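Local coordinates for ribonuclease P protein component 3 (Thermococcus kodakarensis KOD1, PDB 3WYZ) that probably forms part of ribonuclease P, the RNA-protein enzyme that matures tRNA by cleaving off the 5' extension of its precursors, at residues Leu89-Gln92 and Arg97-Arg100; Ile111-Gly116 and Pro120-Thr125; Val135-Ser140 and Gln164-Tyr169. All blocks are in the same frame, centred on the assembly; numbering follows the deposited sequence. Where two conformers were deposited one is given.

Contact 1. Residues Leu89-Gln92 and Arg97-Arg100; sequences LYVQ and RINR
V91 meets I98 methyl to methyl: V91 CG1 lies 3.5 Å from I98 CG2, tighter than ordinary van der Waals packing. V91 carries CG1 anti to its backbone N (chi1 175°), which turns that branch past its own carbonyl and out toward helix 96-104. I98 answers with its short branch, while CG1 lies beside its backbone N. The two side chains cross obliquely, with V91 CA and I98 CA 8.0 Å apart. Both also lean on helix 74-83, V91 on I77 and I98 on P74, so the pair is closed in from the flank and belongs to the hydrophobic layer between sheet and helices. This is the first half of a beta-alpha-beta unit of the TIM barrel-like fold: strand 88-92 ends, a three-residue loop follows, helix 96-104 packs back over the strand, and the chain re-enters the parallel sheet as strand 109-111. At Q92 it is the backbone that makes the contact, its carbonyl O resting 3.6 Å from I98 CG2, the same methyl that meets V91. That methyl thus spans two consecutive strand residues, one through a side chain and the other through the main chain. The Q92 side chain leads away from the helix, and its OE1 is hydrogen-bonded to a bound glycerol. On the helix, N99 OD1 accepts a hydrogen bond from G94 N in the connecting loop.

Contact 2. Residues Ile111-Gly116 and Pro120-Thr125; sequences ISPWFG and PGFDHT
P113 presses its pyrrolidine ring against the backbone of P120 and G121. P113 CB lies 3.6 Å from G121 O, with P120 O slightly farther off, so P113 CB sits against two successive carbonyl oxygens. The neighbouring P113 CG reaches the ring of F122, 4.3 Å from F122 CD1 in an oblique approach. P120, with the next largest surface buried by the contact, contributes through its carbonyl; its CB points away from 111-116, and its side chain packs on K161 of helix 149-168. P120 O points into the turn beside W114, 3.2 Å from W114 N at an angle too poor for a hydrogen bond, and 3.5 Å from W114 CB at the edge of the indole. The indole is swung off by its first torsion: CG stands between the backbone N and the carbonyl carbon, the crowded position (chi1 55°), and the ring folds back over its own segment until S112 CA sits 3.8 Å above its centre. The W114 side chain also packs on F158, M159 and T162 of helix 149-168. In the TIM barrel-like fold this is the loop that leaves strand 109-111 at its C-terminal end and leads into helix 124-133. It opens with a type I beta turn from S112 to F115, closed by the hydrogen bond from F115 N to S112 O. At its other end D123 is the N-cap of the helix, its OD1 accepting from L126 N. G121 comes between with positive phi (69°), its CA 3.9 Å from P113 O. The two halves share a donor on helix 96-104: N99 ND2 is hydrogen-bonded to both G121 O and P113 O.

Contact 3. Residues Val135-Ser140 and Gln164-Tyr169; sequences VAIGFS and QLVKKY
V166 of helix 149-168 sets one methyl, CG2, against I137 and F139, two residues that face the helix from strand 136-140. This is sheet-to-helix packing of the TIM barrel-like fold: the long helix covers the strand it follows before the chain re-enters the sheet as strand 173-176. With V166 CG1 anti to the backbone N (chi1 160°), CG2 stands anti to the carbonyl carbon and is aimed at the strand. I137 has CG1 in the equivalent place, anti to the carbonyl carbon (chi1 -59°), and the two branches meet at an angle, with I137 CG1 3.7 Å from V166 CG2. F139 comes to the same methyl from farther along the strand and touches it with the end of its ring, F139 CZ, at 4.2 Å; the methyl approaches the ring obliquely. T162, one helical turn before V166, packs on both I137 and F139. R173, at the start of the next strand, lies against both V166 and F139. The backbones stay well separated, the CA atoms of I137 and V166 being 7.8 Å apart, and the branch point I137 CB is 4.1 Å from V166 CG2.

All three contacts are buried, but they differ in kind. Contacts 1 and 3 are essentially apolar meetings of a parallel strand with a covering helix, contact 1 with one backbone carbonyl beside its methyls, and they reach the same sheet without touching. Contact 2 lies between them, in a loop at the end of the barrel-like sheet, and rests on a proline ring, backbone carbonyls and an indole. Toward contact 1 the link is mainly polar: V91 O is 2.9 Å from I111 N, a strand-to-strand hydrogen bond. Toward contact 3 it is largely apolar, W114 CH2 lying 3.4 Å from F139 CD2 and F122 CE1 3.5 Å from I137 CD1, although H124 ND1 is hydrogen-bonded to Y169 OH.

Contact 1. Residues Leu89-Gln92 and Arg97-Arg100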
ATOM      1  N   LEU A  89      -2.462  -9.299   0.138  1.00 47.71           N
ATOM      2  CA  LEU A  89      -2.923  -8.962  -1.194  1.00 47.62           C
ATOM      3  C   LEU A  89      -3.081  -7.450  -1.305  1.00 46.38           C
ATOM      4  O   LEU A  89      -3.995  -6.871  -0.720  1.00 45.62           O
ATOM      5  CB  LEU A  89      -4.240  -9.681  -1.501  1.00 48.52           C
ATOM      6  CG  LEU A  89      -4.728  -9.642  -2.957  1.00 49.69           C
ATOM      7  CD1 LEU A  89      -3.708 -10.266  -3.890  1.00 48.63           C
ATOM      8  CD2 LEU A  89      -6.072 -10.352  -3.093  1.00 50.24           C
ATOM      9  N   TYR A  90      -2.167  -6.819  -2.033  1.00 43.66           N
ATOM     10  CA  TYR A  90      -2.294  -5.410  -2.387  1.00 44.78           C
ATOM     11  C   TYR A  90      -2.852  -5.283  -3.797  1.00 44.92           C
ATOM     12  O   TYR A  90      -2.710  -6.192  -4.612  1.00 45.12           O
ATOM     13  CB  TYR A  90      -0.943  -4.696  -2.344  1.00 43.57           C
ATOM     14  CG  TYR A  90      -0.246  -4.644  -1.004  1.00 42.75           C
ATOM     15  CD1 TYR A  90      -0.943  -4.793   0.197  1.00 43.00           C
ATOM     16  CD2 TYR A  90       1.116  -4.389  -0.941  1.00 40.30           C
ATOM     17  CE1 TYR A  90      -0.291  -4.727   1.415  1.00 41.71           C
ATOM     18  CE2 TYR A  90       1.771  -4.314   0.267  1.00 40.87           C
ATOM     19  CZ  TYR A  90       1.068  -4.486   1.442  1.00 42.17           C
ATOM     20  OH  TYR A  90       1.738  -4.411   2.638  1.00 41.61           O
ATOM     21  N   VAL A  91      -3.485  -4.146  -4.072  1.00 46.33           N
ATOM     22  CA  VAL A  91      -3.942  -3.809  -5.414  1.00 45.24           C
ATOM     23  C   VAL A  91      -3.485  -2.396  -5.749  1.00 45.45           C
ATOM     24  O   VAL A  91      -3.647  -1.479  -4.950  1.00 45.04           O
ATOM     25  CB  VAL A  91      -5.475  -3.910  -5.546  1.00 45.83           C
ATOM     26  CG1 VAL A  91      -5.938  -3.445  -6.926  1.00 45.38           C
ATOM     27  CG2 VAL A  91      -5.937  -5.332  -5.288  1.00 45.23           C
ATOM     28  N   GLN A  92      -2.905  -2.241  -6.935  1.00 47.88           N
ATOM     29  CA  GLN A  92      -2.495  -0.944  -7.447  1.00 50.29           C
ATOM     30  C   GLN A  92      -3.732  -0.135  -7.828  1.00 50.58           C
ATOM     31  O   GLN A  92      -4.542  -0.583  -8.643  1.00 50.71           O
ATOM     32  CB  GLN A  92      -1.604  -1.136  -8.677  1.00 52.89           C
ATOM     33  CG  GLN A  92      -1.078   0.138  -9.324  1.00 55.93           C
ATOM     34  CD  GLN A  92       0.253   0.576  -8.749  1.00 59.39           C
ATOM     35  OE1 GLN A  92       0.313   1.093  -7.635  1.00 66.28           O
ATOM     36  NE2 GLN A  92       1.328   0.370  -9.505  1.00 59.71           N
ATOM     37  N   ARG A  97     -12.783   1.278 -11.646  1.00 63.68           N
ATOM     38  CA  ARG A  97     -13.329  -0.079 -11.535  1.00 63.32           C
ATOM     39  C   ARG A  97     -12.462  -0.948 -10.622  1.00 58.41           C
ATOM     40  O   ARG A  97     -12.977  -1.774  -9.860  1.00 56.18           O
ATOM     41  CB  ARG A  97     -13.427  -0.745 -12.911  1.00 69.11           C
ATOM     42  CG  ARG A  97     -14.495  -0.159 -13.814  1.00 76.01           C
ATOM     43  CD  ARG A  97     -14.695  -1.000 -15.068  1.00 79.39           C
ATOM     44  NE  ARG A  97     -15.804  -0.500 -15.879  1.00 85.13           N
ATOM     45  CZ  ARG A  97     -16.231  -1.051 -17.015  1.00 91.26           C
ATOM     46  NH1 ARG A  97     -15.649  -2.142 -17.508  1.00 93.74           N
ATOM     47  NH2 ARG A  97     -17.254  -0.503 -17.665  1.00 92.11           N
ATOM     48  N   ILE A  98     -11.148  -0.757 -10.715  1.00 54.28           N
ATOM     49  CA  ILE A  98     -10.187  -1.501  -9.904  1.00 53.79           C
ATOM     50  C   ILE A  98     -10.231  -1.037  -8.460  1.00 50.59           C
ATOM     51  O   ILE A  98     -10.288  -1.861  -7.548  1.00 48.96           O
ATOM     52  CB  ILE A  98      -8.753  -1.369 -10.459  1.00 53.99           C
ATOM     53  CG1 ILE A  98      -8.671  -1.998 -11.860  1.00 55.12           C
ATOM     54  CG2 ILE A  98      -7.732  -2.004  -9.519  1.00 53.80           C
ATOM     55  CD1 ILE A  98      -9.008  -3.476 -11.926  1.00 54.64           C
ATOM     56  N   ASN A  99     -10.213   0.280  -8.263  1.00 48.80           N
ATOM     57  CA  ASN A  99     -10.340   0.859  -6.931  1.00 48.00           C
ATOM     58  C   ASN A  99     -11.568   0.323  -6.197  1.00 48.60           C
ATOM     59  O   ASN A  99     -11.479  -0.034  -5.029  1.00 48.40           O
ATOM     60  CB  ASN A  99     -10.415   2.390  -7.000  1.00 47.85           C
ATOM     61  CG  ASN A  99      -9.088   3.032  -7.353  1.00 45.85           C
ATOM     62  OD1 ASN A  99      -8.115   2.349  -7.630  1.00 46.34           O
ATOM     63  ND2 ASN A  99      -9.053   4.355  -7.358  1.00 46.04           N
ATOM     64  N   ARG A 100     -12.702   0.267  -6.889  1.00 49.58           N
ATOM     65  CA  ARG A 100     -13.951  -0.230  -6.308  1.00 51.91           C
ATOM     66  C   ARG A 100     -13.898  -1.730  -6.023  1.00 49.78           C
ATOM     67  O   ARG A 100     -14.284  -2.171  -4.939  1.00 49.63           O
ATOM     68  CB  ARG A 100     -15.129   0.082  -7.237  1.00 57.81           C
ATOM     69  CG  ARG A 100     -16.505  -0.148  -6.618  1.00 64.26           C
ATOM     70  CD  ARG A 100     -17.573  -0.385  -7.682  1.00 69.26           C
ATOM     71  NE  ARG A 100     -17.349  -1.640  -8.406  1.00 73.23           N
ATOM     72  CZ  ARG A 100     -18.108  -2.098  -9.402  1.00 77.32           C
ATOM     73  NH1 ARG A 100     -19.172  -1.415  -9.823  1.00 77.16           N
ATOM     74  NH2 ARG A 100     -17.803  -3.256  -9.982  1.00 78.95           N
TER

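Contact 2. Residues Ile111-Gly116 and Pro120-Thr125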
ATOM      1  N   ILE A 111      -3.395   0.467  -2.820  1.00 41.86           N
ATOM      2  CA  ILE A 111      -2.234   1.342  -2.857  1.00 40.36           C
ATOM      3  C   ILE A 111      -2.463   2.463  -3.860  1.00 41.56           C
ATOM      4  O   ILE A 111      -2.698   2.198  -5.042  1.00 41.57           O
ATOM      5  CB  ILE A 111      -0.955   0.574  -3.259  1.00 39.25           C
ATOM      6  CG1 ILE A 111      -0.755  -0.677  -2.393  1.00 38.76           C
ATOM      7  CG2 ILE A 111       0.268   1.476  -3.162  1.00 39.63           C
ATOM      8  CD1 ILE A 111      -0.647  -0.420  -0.900  1.00 39.02           C
ATOM      9  N   SER A 112      -2.405   3.706  -3.375  1.00 42.62           N
ATOM     10  CA  SER A 112      -2.460   4.904  -4.219  1.00 42.89           C
ATOM     11  C   SER A 112      -3.617   4.902  -5.227  1.00 42.79           C
ATOM     12  O   SER A 112      -3.394   4.705  -6.416  1.00 41.03           O
ATOM     13  CB  SER A 112      -1.135   5.073  -4.966  1.00 42.88           C
ATOM     14  OG  SER A 112      -0.071   5.278  -4.063  1.00 41.70           O
ATOM     15  N   PRO A 113      -4.855   5.129  -4.755  1.00 43.26           N
ATOM     16  CA  PRO A 113      -6.013   5.158  -5.659  1.00 43.25           C
ATOM     17  C   PRO A 113      -5.948   6.273  -6.700  1.00 43.31           C
ATOM     18  O   PRO A 113      -6.599   6.176  -7.742  1.00 43.17           O
ATOM     19  CB  PRO A 113      -7.207   5.367  -4.709  1.00 45.10           C
ATOM     20  CG  PRO A 113      -6.615   5.873  -3.431  1.00 44.40           C
ATOM     21  CD  PRO A 113      -5.249   5.274  -3.345  1.00 43.41           C
ATOM     22  N   TRP A 114      -5.169   7.312  -6.404  1.00 41.94           N
ATOM     23  CA  TRP A 114      -4.952   8.451  -7.301  1.00 42.65           C
ATOM     24  C   TRP A 114      -3.955   8.162  -8.430  1.00 45.02           C
ATOM     25  O   TRP A 114      -3.845   8.944  -9.372  1.00 46.94           O
ATOM     26  CB  TRP A 114      -4.445   9.668  -6.500  1.00 41.82           C
ATOM     27  CG  TRP A 114      -3.217   9.360  -5.693  1.00 42.82           C
ATOM     28  CD1 TRP A 114      -1.918   9.375  -6.124  1.00 42.69           C
ATOM     29  CD2 TRP A 114      -3.179   8.954  -4.319  1.00 42.72           C
ATOM     30  NE1 TRP A 114      -1.077   9.006  -5.101  1.00 42.44           N
ATOM     31  CE2 TRP A 114      -1.826   8.737  -3.984  1.00 42.21           C
ATOM     32  CE3 TRP A 114      -4.159   8.755  -3.339  1.00 42.92           C
ATOM     33  CZ2 TRP A 114      -1.429   8.332  -2.712  1.00 43.58           C
ATOM     34  CZ3 TRP A 114      -3.763   8.346  -2.073  1.00 43.60           C
ATOM     35  CH2 TRP A 114      -2.409   8.137  -1.772  1.00 43.29           C
ATOM     36  N   PHE A 115      -3.216   7.059  -8.326  1.00 47.89           N
ATOM     37  CA  PHE A 115      -2.072   6.790  -9.205  1.00 49.91           C
ATOM     38  C   PHE A 115      -2.413   6.930 -10.692  1.00 50.16           C
ATOM     39  O   PHE A 115      -3.245   6.203 -11.217  1.00 50.73           O
ATOM     40  CB  PHE A 115      -1.508   5.387  -8.918  1.00 50.86           C
ATOM     41  CG  PHE A 115      -0.276   5.048  -9.711  1.00 51.59           C
ATOM     42  CD1 PHE A 115       0.934   5.660  -9.433  1.00 52.53           C
ATOM     43  CD2 PHE A 115      -0.327   4.107 -10.733  1.00 54.83           C
ATOM     44  CE1 PHE A 115       2.076   5.346 -10.162  1.00 55.30           C
ATOM     45  CE2 PHE A 115       0.813   3.785 -11.463  1.00 55.64           C
ATOM     46  CZ  PHE A 115       2.016   4.408 -11.179  1.00 54.15           C
ATOM     47  N   GLY A 116      -1.763   7.879 -11.356  1.00 53.75           N
ATOM     48  CA  GLY A 116      -1.960   8.102 -12.789  1.00 55.88           C
ATOM     49  C   GLY A 116      -3.293   8.739 -13.140  1.00 55.88           C
ATOM     50  O   GLY A 116      -3.858   8.451 -14.190  1.00 56.98           O
ATOM     51  N   PRO A 120      -8.510  12.286  -7.014  1.00 46.52           N
ATOM     52  CA  PRO A 120      -8.158  11.352  -5.927  1.00 45.72           C
ATOM     53  C   PRO A 120      -8.437   9.875  -6.194  1.00 43.65           C
ATOM     54  O   PRO A 120      -7.735   9.016  -5.663  1.00 46.32           O
ATOM     55  CB  PRO A 120      -9.025  11.832  -4.761  1.00 45.61           C
ATOM     56  CG  PRO A 120      -9.285  13.258  -5.044  1.00 46.03           C
ATOM     57  CD  PRO A 120      -9.362  13.391  -6.531  1.00 45.33           C
ATOM     58  N   GLY A 121      -9.454   9.585  -6.996  1.00 44.45           N
ATOM     59  CA  GLY A 121      -9.861   8.205  -7.248  1.00 44.26           C
ATOM     60  C   GLY A 121     -10.479   7.587  -6.011  1.00 43.98           C
ATOM     61  O   GLY A 121     -10.450   6.372  -5.820  1.00 44.45           O
ATOM     62  N   PHE A 122     -11.063   8.441  -5.181  1.00 44.57           N
ATOM     63  CA  PHE A 122     -11.552   8.050  -3.868  1.00 44.04           C
ATOM     64  C   PHE A 122     -12.597   9.082  -3.464  1.00 44.26           C
ATOM     65  O   PHE A 122     -12.381  10.284  -3.627  1.00 45.47           O
ATOM     66  CB  PHE A 122     -10.387   8.033  -2.874  1.00 42.45           C
ATOM     67  CG  PHE A 122     -10.616   7.175  -1.664  1.00 40.23           C
ATOM     68  CD1 PHE A 122     -10.557   5.795  -1.761  1.00 40.26           C
ATOM     69  CD2 PHE A 122     -10.847   7.745  -0.418  1.00 40.17           C
ATOM     70  CE1 PHE A 122     -10.750   5.002  -0.650  1.00 38.85           C
ATOM     71  CE2 PHE A 122     -11.035   6.954   0.703  1.00 38.06           C
ATOM     72  CZ  PHE A 122     -10.984   5.582   0.584  1.00 39.30           C
ATOM     73  N   ASP A 123     -13.728   8.606  -2.953  1.00 44.25           N
ATOM     74  CA  ASP A 123     -14.864   9.462  -2.625  1.00 44.78           C
ATOM     75  C   ASP A 123     -15.638   8.909  -1.423  1.00 43.84           C
ATOM     76  O   ASP A 123     -15.275   7.867  -0.873  1.00 40.63           O
ATOM     77  CB  ASP A 123     -15.782   9.595  -3.851  1.00 47.15           C
ATOM     78  CG  ASP A 123     -16.227   8.243  -4.415  1.00 49.59           C
ATOM     79  OD1 ASP A 123     -16.011   7.196  -3.761  1.00 50.03           O
ATOM     80  OD2 ASP A 123     -16.803   8.232  -5.529  1.00 52.56           O
ATOM     81  N   HIS A 124     -16.689   9.618  -1.017  1.00 42.73           N
ATOM     82  CA  HIS A 124     -17.551   9.176   0.083  1.00 45.62           C
ATOM     83  C   HIS A 124     -17.984   7.717  -0.061  1.00 45.87           C
ATOM     84  O   HIS A 124     -18.020   6.986   0.934  1.00 47.57           O
ATOM     85  CB  HIS A 124     -18.789  10.073   0.192  1.00 47.21           C
ATOM     86  CG  HIS A 124     -18.498  11.449   0.710  1.00 48.91           C
ATOM     87  ND1 HIS A 124     -18.420  11.739   2.057  1.00 49.33           N
ATOM     88  CD2 HIS A 124     -18.271  12.617   0.061  1.00 49.53           C
ATOM     89  CE1 HIS A 124     -18.155  13.025   2.216  1.00 50.13           C
ATOM     90  NE2 HIS A 124     -18.060  13.580   1.020  1.00 51.34           N
ATOM     91  N   THR A 125     -18.303   7.304  -1.290  1.00 44.84           N
ATOM     92  CA  THR A 125     -18.745   5.936  -1.577  1.00 45.68           C
ATOM     93  C   THR A 125     -17.644   4.909  -1.290  1.00 44.69           C
ATOM     94  O   THR A 125     -17.852   3.967  -0.529  1.00 42.70           O
ATOM     95  CB  THR A 125     -19.203   5.790  -3.050  1.00 47.01           C
ATOM     96  OG1 THR A 125     -20.299   6.678  -3.305  1.00 47.80           O
ATOM     97  CG2 THR A 125     -19.632   4.354  -3.367  1.00 45.52           C
TER

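Contact 3. Residues Val135-Ser140 and Gln164-Tyr169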
ATOM      1  N   VAL A 135     -10.670  -2.421   4.487  1.00 43.00           N
ATOM      2  CA  VAL A 135      -9.602  -2.329   3.488  1.00 41.27           C
ATOM      3  C   VAL A 135      -8.744  -1.087   3.735  1.00 42.36           C
ATOM      4  O   VAL A 135      -9.262   0.026   3.757  1.00 45.27           O
ATOM      5  CB  VAL A 135     -10.180  -2.272   2.062  1.00 41.77           C
ATOM      6  CG1 VAL A 135      -9.064  -2.152   1.027  1.00 42.90           C
ATOM      7  CG2 VAL A 135     -11.029  -3.509   1.785  1.00 42.85           C
ATOM      8  N   ALA A 136      -7.438  -1.284   3.916  1.00 40.63           N
ATOM      9  CA  ALA A 136      -6.518  -0.186   4.205  1.00 41.23           C
ATOM     10  C   ALA A 136      -6.171   0.607   2.953  1.00 42.21           C
ATOM     11  O   ALA A 136      -6.173   0.078   1.841  1.00 41.50           O
ATOM     12  CB  ALA A 136      -5.245  -0.715   4.847  1.00 40.80           C
ATOM     13  N   ILE A 137      -5.865   1.886   3.143  1.00 43.95           N
ATOM     14  CA  ILE A 137      -5.361   2.726   2.057  1.00 43.04           C
ATOM     15  C   ILE A 137      -3.866   2.929   2.217  1.00 41.03           C
ATOM     16  O   ILE A 137      -3.420   3.392   3.261  1.00 40.27           O
ATOM     17  CB  ILE A 137      -6.061   4.096   2.018  1.00 41.79           C
ATOM     18  CG1 ILE A 137      -7.569   3.915   1.828  1.00 43.52           C
ATOM     19  CG2 ILE A 137      -5.498   4.966   0.895  1.00 41.80           C
ATOM     20  CD1 ILE A 137      -7.975   3.299   0.499  1.00 43.17           C
ATOM     21  N   GLY A 138      -3.115   2.594   1.167  1.00 41.34           N
ATOM     22  CA  GLY A 138      -1.673   2.792   1.129  1.00 42.35           C
ATOM     23  C   GLY A 138      -1.264   4.116   0.507  1.00 42.87           C
ATOM     24  O   GLY A 138      -1.472   4.342  -0.682  1.00 44.77           O
ATOM     25  N   PHE A 139      -0.671   4.984   1.318  1.00 42.41           N
ATOM     26  CA  PHE A 139      -0.147   6.261   0.850  1.00 42.51           C
ATOM     27  C   PHE A 139       1.310   6.104   0.446  1.00 43.91           C
ATOM     28  O   PHE A 139       2.206   6.186   1.293  1.00 43.90           O
ATOM     29  CB  PHE A 139      -0.269   7.329   1.943  1.00 42.30           C
ATOM     30  CG  PHE A 139      -1.678   7.746   2.220  1.00 39.85           C
ATOM     31  CD1 PHE A 139      -2.438   7.069   3.146  1.00 40.56           C
ATOM     32  CD2 PHE A 139      -2.238   8.818   1.552  1.00 40.06           C
ATOM     33  CE1 PHE A 139      -3.740   7.449   3.403  1.00 42.05           C
ATOM     34  CE2 PHE A 139      -3.540   9.206   1.799  1.00 40.26           C
ATOM     35  CZ  PHE A 139      -4.293   8.522   2.727  1.00 40.89           C
ATOM     36  N   SER A 140       1.539   5.877  -0.850  1.00 44.72           N
ATOM     37  CA  SER A 140       2.882   5.638  -1.373  1.00 44.39           C
ATOM     38  C   SER A 140       3.619   6.955  -1.572  1.00 43.10           C
ATOM     39  O   SER A 140       3.060   7.908  -2.093  1.00 43.99           O
ATOM     40  CB  SER A 140       2.821   4.868  -2.698  1.00 46.81           C
ATOM     41  OG  SER A 140       2.301   5.684  -3.740  1.00 53.34           O
ATOM     42  N   GLN A 164      -8.425  13.117   4.094  1.00 38.09           N
ATOM     43  CA  GLN A 164      -9.588  13.716   4.753  0.60 39.40           C
ATOM     44  C   GLN A 164     -10.775  12.754   4.779  1.00 39.70           C
ATOM     45  O   GLN A 164     -11.528  12.712   5.739  1.00 38.27           O
ATOM     46  CB  GLN A 164      -9.993  15.017   4.048  0.60 39.78           C
ATOM     47  CG  GLN A 164      -9.003  16.166   4.221  0.60 40.58           C
ATOM     48  CD  GLN A 164      -9.251  17.315   3.252  0.60 40.29           C
ATOM     49  OE1 GLN A 164     -10.390  17.714   3.028  0.60 41.16           O
ATOM     50  NE2 GLN A 164      -8.183  17.853   2.679  0.60 40.03           N
ATOM     51  N   LEU A 165     -10.935  11.994   3.693  1.00 41.75           N
ATOM     52  CA  LEU A 165     -11.977  10.969   3.587  1.00 41.63           C
ATOM     53  C   LEU A 165     -11.654   9.767   4.472  1.00 41.75           C
ATOM     54  O   LEU A 165     -12.492   9.331   5.251  1.00 42.61           O
ATOM     55  CB  LEU A 165     -12.138  10.504   2.133  1.00 41.47           C
ATOM     56  CG  LEU A 165     -12.895  11.467   1.218  1.00 42.01           C
ATOM     57  CD1 LEU A 165     -12.681  11.117  -0.251  1.00 42.50           C
ATOM     58  CD2 LEU A 165     -14.376  11.469   1.561  1.00 41.31           C
ATOM     59  N   VAL A 166     -10.438   9.241   4.331  1.00 40.24           N
ATOM     60  CA  VAL A 166      -9.928   8.160   5.173  1.00 40.43           C
ATOM     61  C   VAL A 166     -10.130   8.468   6.659  1.00 41.31           C
ATOM     62  O   VAL A 166     -10.587   7.614   7.425  1.00 40.59           O
ATOM     63  CB  VAL A 166      -8.421   7.913   4.896  1.00 40.54           C
ATOM     64  CG1 VAL A 166      -7.747   7.176   6.041  1.00 40.54           C
ATOM     65  CG2 VAL A 166      -8.222   7.151   3.589  1.00 39.28           C
ATOM     66  N   LYS A 167      -9.784   9.685   7.056  1.00 41.19           N
ATOM     67  CA  LYS A 167      -9.887  10.097   8.445  1.00 44.49           C
ATOM     68  C   LYS A 167     -11.340  10.155   8.926  1.00 44.53           C
ATOM     69  O   LYS A 167     -11.649   9.699  10.036  1.00 41.82           O
ATOM     70  CB  LYS A 167      -9.205  11.448   8.643  1.00 46.51           C
ATOM     71  CG  LYS A 167      -8.989  11.832  10.097  1.00 49.62           C
ATOM     72  CD  LYS A 167      -9.787  13.065  10.471  1.00 54.53           C
ATOM     73  CE  LYS A 167      -9.280  13.695  11.761  1.00 57.62           C
ATOM     74  NZ  LYS A 167      -9.637  15.142  11.837  1.00 60.47           N
ATOM     75  N   LYS A 168     -12.222  10.698   8.085  1.00 43.56           N
ATOM     76  CA  LYS A 168     -13.634  10.844   8.430  1.00 44.86           C
ATOM     77  C   LYS A 168     -14.336   9.491   8.550  1.00 44.94           C
ATOM     78  O   LYS A 168     -15.103   9.266   9.478  1.00 43.59           O
ATOM     79  CB  LYS A 168     -14.359  11.700   7.388  1.00 49.16           C
ATOM     80  CG  LYS A 168     -15.717  12.212   7.854  1.00 51.09           C
ATOM     81  CD  LYS A 168     -16.469  12.913   6.741  1.00 54.38           C
ATOM     82  CE  LYS A 168     -15.892  14.287   6.428  1.00 57.19           C
ATOM     83  NZ  LYS A 168     -16.167  14.682   5.015  1.00 59.49           N
ATOM     84  N   TYR A 169     -14.064   8.595   7.607  1.00 45.05           N
ATOM     85  CA  TYR A 169     -14.692   7.276   7.590  1.00 45.56           C
ATOM     86  C   TYR A 169     -13.939   6.233   8.425  1.00 45.28           C
ATOM     87  O   TYR A 169     -14.320   5.068   8.453  1.00 43.65           O
ATOM     88  CB  TYR A 169     -14.853   6.799   6.145  1.00 45.75           C
ATOM     89  CG  TYR A 169     -15.993   7.484   5.432  1.00 47.28           C
ATOM     90  CD1 TYR A 169     -15.799   8.682   4.755  1.00 47.90           C
ATOM     91  CD2 TYR A 169     -17.276   6.941   5.453  1.00 48.47           C
ATOM     92  CE1 TYR A 169     -16.846   9.317   4.110  1.00 47.30           C
ATOM     93  CE2 TYR A 169     -18.329   7.573   4.813  1.00 47.59           C
ATOM     94  CZ  TYR A 169     -18.107   8.754   4.142  1.00 46.56           C
ATOM     95  OH  TYR A 169     -19.146   9.375   3.503  1.00 48.48           O
TER